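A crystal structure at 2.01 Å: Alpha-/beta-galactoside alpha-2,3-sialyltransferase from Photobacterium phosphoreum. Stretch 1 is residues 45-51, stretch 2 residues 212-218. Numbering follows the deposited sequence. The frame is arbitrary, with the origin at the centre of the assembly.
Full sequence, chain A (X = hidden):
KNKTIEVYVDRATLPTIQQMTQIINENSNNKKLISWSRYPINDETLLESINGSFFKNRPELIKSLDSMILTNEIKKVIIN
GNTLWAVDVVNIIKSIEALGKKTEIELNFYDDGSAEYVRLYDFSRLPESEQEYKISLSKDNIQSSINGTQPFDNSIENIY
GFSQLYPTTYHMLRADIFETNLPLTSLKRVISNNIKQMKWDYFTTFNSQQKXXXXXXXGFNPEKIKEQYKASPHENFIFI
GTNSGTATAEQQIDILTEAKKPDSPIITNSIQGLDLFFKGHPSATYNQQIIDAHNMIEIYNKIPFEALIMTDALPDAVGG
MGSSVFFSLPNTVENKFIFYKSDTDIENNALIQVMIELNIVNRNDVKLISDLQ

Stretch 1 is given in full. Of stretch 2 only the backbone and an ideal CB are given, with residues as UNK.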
# COMPACT_ATOMS: atom_id res chain seq x y z
N THR A 45 -0.27 -26.40 4.65
CA THR A 45 -1.10 -26.78 3.50
C THR A 45 -1.18 -25.62 2.50
O THR A 45 -0.99 -25.82 1.29
CB THR A 45 -2.51 -27.20 3.96
OG1 THR A 45 -2.37 -28.15 5.03
CG2 THR A 45 -3.29 -27.83 2.83
N LEU A 46 -1.45 -24.42 3.01
CA LEU A 46 -1.43 -23.20 2.21
C LEU A 46 -0.06 -23.04 1.54
O LEU A 46 0.01 -22.88 0.33
CB LEU A 46 -1.77 -21.97 3.08
CG LEU A 46 -1.85 -20.57 2.46
CD1 LEU A 46 -3.03 -20.44 1.51
CD2 LEU A 46 -1.96 -19.54 3.57
N LEU A 47 1.01 -23.10 2.33
CA LEU A 47 2.36 -22.92 1.80
C LEU A 47 2.71 -23.96 0.73
O LEU A 47 3.28 -23.63 -0.31
CB LEU A 47 3.41 -22.86 2.92
CG LEU A 47 3.44 -21.59 3.78
CD1 LEU A 47 4.33 -21.74 5.02
CD2 LEU A 47 3.85 -20.33 2.98
N GLU A 48 2.33 -25.21 0.96
CA GLU A 48 2.58 -26.27 -0.02
C GLU A 48 1.80 -26.07 -1.33
O GLU A 48 2.29 -26.44 -2.40
CB GLU A 48 2.31 -27.66 0.59
CG GLU A 48 3.48 -28.20 1.41
CD GLU A 48 3.10 -29.38 2.31
OE1 GLU A 48 3.85 -29.62 3.30
OE2 GLU A 48 2.07 -30.05 2.05
N SER A 49 0.61 -25.49 -1.25
CA SER A 49 -0.20 -25.20 -2.43
C SER A 49 0.42 -24.10 -3.32
O SER A 49 0.10 -24.02 -4.51
CB SER A 49 -1.65 -24.85 -2.06
OG SER A 49 -1.74 -23.57 -1.45
N ILE A 50 1.29 -23.27 -2.76
CA ILE A 50 2.01 -22.25 -3.56
C ILE A 50 3.51 -22.55 -3.75
O ILE A 50 4.23 -21.79 -4.39
CB ILE A 50 1.79 -20.81 -3.01
CG1 ILE A 50 2.42 -20.64 -1.62
CG2 ILE A 50 0.29 -20.46 -3.00
CD1 ILE A 50 2.56 -19.17 -1.18
N ASN A 51 3.96 -23.69 -3.21
CA ASN A 51 5.38 -24.06 -3.23
C ASN A 51 6.24 -23.03 -2.49
O ASN A 51 7.32 -22.63 -2.95
CB ASN A 51 5.88 -24.27 -4.67
CG ASN A 51 7.17 -25.06 -4.74
OD1 ASN A 51 7.60 -25.67 -3.75
ND2 ASN A 51 7.80 -25.07 -5.92
N UNK A 212 -10.86 -18.39 -2.09
CA UNK A 212 -10.60 -19.07 -0.81
C UNK A 212 -9.15 -18.97 -0.36
O UNK A 212 -8.88 -18.74 0.82
CB UNK A 212 -10.99 -20.55 -0.92
N UNK A 213 -8.22 -19.11 -1.31
CA UNK A 213 -6.80 -18.91 -1.03
C UNK A 213 -6.52 -17.50 -0.50
O UNK A 213 -5.68 -17.32 0.38
CB UNK A 213 -5.98 -19.17 -2.29
N UNK A 214 -7.21 -16.50 -1.05
CA UNK A 214 -7.06 -15.13 -0.56
C UNK A 214 -7.55 -15.01 0.89
O UNK A 214 -6.87 -14.39 1.72
CB UNK A 214 -7.83 -14.16 -1.46
N UNK A 215 -8.70 -15.60 1.19
CA UNK A 215 -9.22 -15.63 2.56
C UNK A 215 -8.27 -16.33 3.50
O UNK A 215 -8.06 -15.87 4.62
CB UNK A 215 -10.59 -16.32 2.60
N UNK A 216 -7.69 -17.45 3.05
CA UNK A 216 -6.75 -18.21 3.87
C UNK A 216 -5.44 -17.46 4.18
O UNK A 216 -4.97 -17.47 5.31
CB UNK A 216 -6.42 -19.53 3.16
N UNK A 217 -4.86 -16.83 3.16
CA UNK A 217 -3.68 -15.97 3.31
C UNK A 217 -3.87 -14.83 4.32
O UNK A 217 -3.00 -14.58 5.15
CB UNK A 217 -3.31 -15.38 1.95
N UNK A 218 -5.00 -14.15 4.22
CA UNK A 218 -5.25 -12.92 4.97
C UNK A 218 -5.93 -13.17 6.31
O UNK A 218 -5.89 -12.32 7.21
CB UNK A 218 -6.11 -11.97 4.13

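Stretch 2 is helical throughout, and its axis passes the helix of stretch 1 at 11.0 Å, with 129° between their N-to-C directions. Stretch 1 offers this helix a largely apolar surface built from Leu46 and Ile50, with the hydroxyl of Ser49 at one border. Leu46 lies closest to the partner backbone: its CA is 7.5 Å from the CA of position 216.

Position 212 has helical backbone angles, and its ideal CB finds nothing of stretch 1 within 5.5 Å. Stretch 1 sets no demand here, so almost any helix-compatible residue would do. The deposited residue is Asn212, which makes no contact with stretch 1.

Position 213 is more telling. CA-to-CB points sideways, and the ideal CB is 5.0 Å from Leu46 CD1. A short side chain would touch little. A longer one could run past Leu46 and Ile50 toward Ser49, so methionine, glutamine, arginine or lysine would all be reasonable. An aliphatic stem suits the methyl groups, and a polar end suits the hydroxyl. The residue is Lys213. Its CG packs 3.9 Å from Leu46 CD1, and its CD lies 4.0 Å from Ile50 CG2. The amine, NZ, ends 3.6 Å from Ser49 OG, which is near but not a hydrogen bond. That hydroxyl is already engaged within its own helix, donating to the backbone, with Ser49 OG 2.6 Å from Leu46 O.

At position 214 CA-to-CB points away from stretch 1. Nothing visible selects a side chain. The residue is Phe214, which makes no contact with stretch 1.

Position 215 is also out of reach, and many residues would serve. It is Tyr215, without contact to stretch 1.

At position 216 CA-to-CB points toward stretch 1, and the ideal CB already stands 3.9 Å from Leu46 CD1. The beta carbon alone therefore makes the contact. Alanine would suffice, and a small or medium side chain, polar or apolar, could fit if it turned aside. The residue is Asn216, with chi1 in the m well. Its CB lies 3.9 Å from Leu46 CD1; its amide forms no hydrogen bond to stretch 1.

Position 217 points sideways, with the ideal CB 4.7 Å from Leu46 CD2. Beyond it lie the side chains of Leu46 and Ile50, with no polar side-chain group between them. A large apolar residue is expected: leucine, methionine or phenylalanine. The residue is Phe217, and its ring reaches into this space. Leu46 CG sits over one face, and Phe217 CD1 is 3.7 Å from Leu46 CD2. Ile50 CD1 meets the ring edge, 3.5 Å from Phe217 CZ. Chi1 is -99°, between the usual wells.

Position 218 is out of reach of stretch 1, so the choice is again open. The residue is Thr218. Its hydroxyl turns back on its own helix, with Thr218 OG1 donating to Phe214 O at 2.7 Å.

Stretch 2, residues 212-218: NKFYNFT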
# COMPACT_ATOMS: atom_id res chain seq x y z
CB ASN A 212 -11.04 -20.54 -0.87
CG ASN A 212 -12.54 -20.69 -0.95
OD1 ASN A 212 -13.30 -19.84 -0.47
ND2 ASN A 212 -12.99 -21.79 -1.55
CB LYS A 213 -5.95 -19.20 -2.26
CG LYS A 213 -4.48 -19.44 -1.95
CD LYS A 213 -3.70 -19.98 -3.17
CE LYS A 213 -4.16 -21.38 -3.53
NZ LYS A 213 -3.16 -22.10 -4.37
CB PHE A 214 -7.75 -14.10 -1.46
CG PHE A 214 -7.54 -12.67 -0.99
CD1 PHE A 214 -6.41 -11.96 -1.39
CD2 PHE A 214 -8.44 -12.07 -0.12
CE1 PHE A 214 -6.17 -10.67 -0.95
CE2 PHE A 214 -8.21 -10.75 0.34
CZ PHE A 214 -7.08 -10.05 -0.09
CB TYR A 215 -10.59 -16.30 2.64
CG TYR A 215 -11.62 -15.78 1.67
CD1 TYR A 215 -11.62 -14.44 1.27
CD2 TYR A 215 -12.61 -16.61 1.17
CE1 TYR A 215 -12.56 -13.97 0.37
CE2 TYR A 215 -13.56 -16.15 0.29
CZ TYR A 215 -13.54 -14.83 -0.11
OH TYR A 215 -14.49 -14.38 -0.99
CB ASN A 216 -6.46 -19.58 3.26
CG ASN A 216 -7.64 -20.54 3.39
OD1 ASN A 216 -8.48 -20.39 4.28
ND2 ASN A 216 -7.70 -21.53 2.50
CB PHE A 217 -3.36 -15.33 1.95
CG PHE A 217 -2.26 -16.00 1.20
CD1 PHE A 217 -1.08 -16.39 1.84
CD2 PHE A 217 -2.39 -16.21 -0.17
CE1 PHE A 217 -0.06 -16.99 1.14
CE2 PHE A 217 -1.37 -16.81 -0.90
CZ PHE A 217 -0.19 -17.21 -0.24
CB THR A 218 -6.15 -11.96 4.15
OG1 THR A 218 -7.35 -12.65 3.78
CG2 THR A 218 -5.42 -11.49 2.90
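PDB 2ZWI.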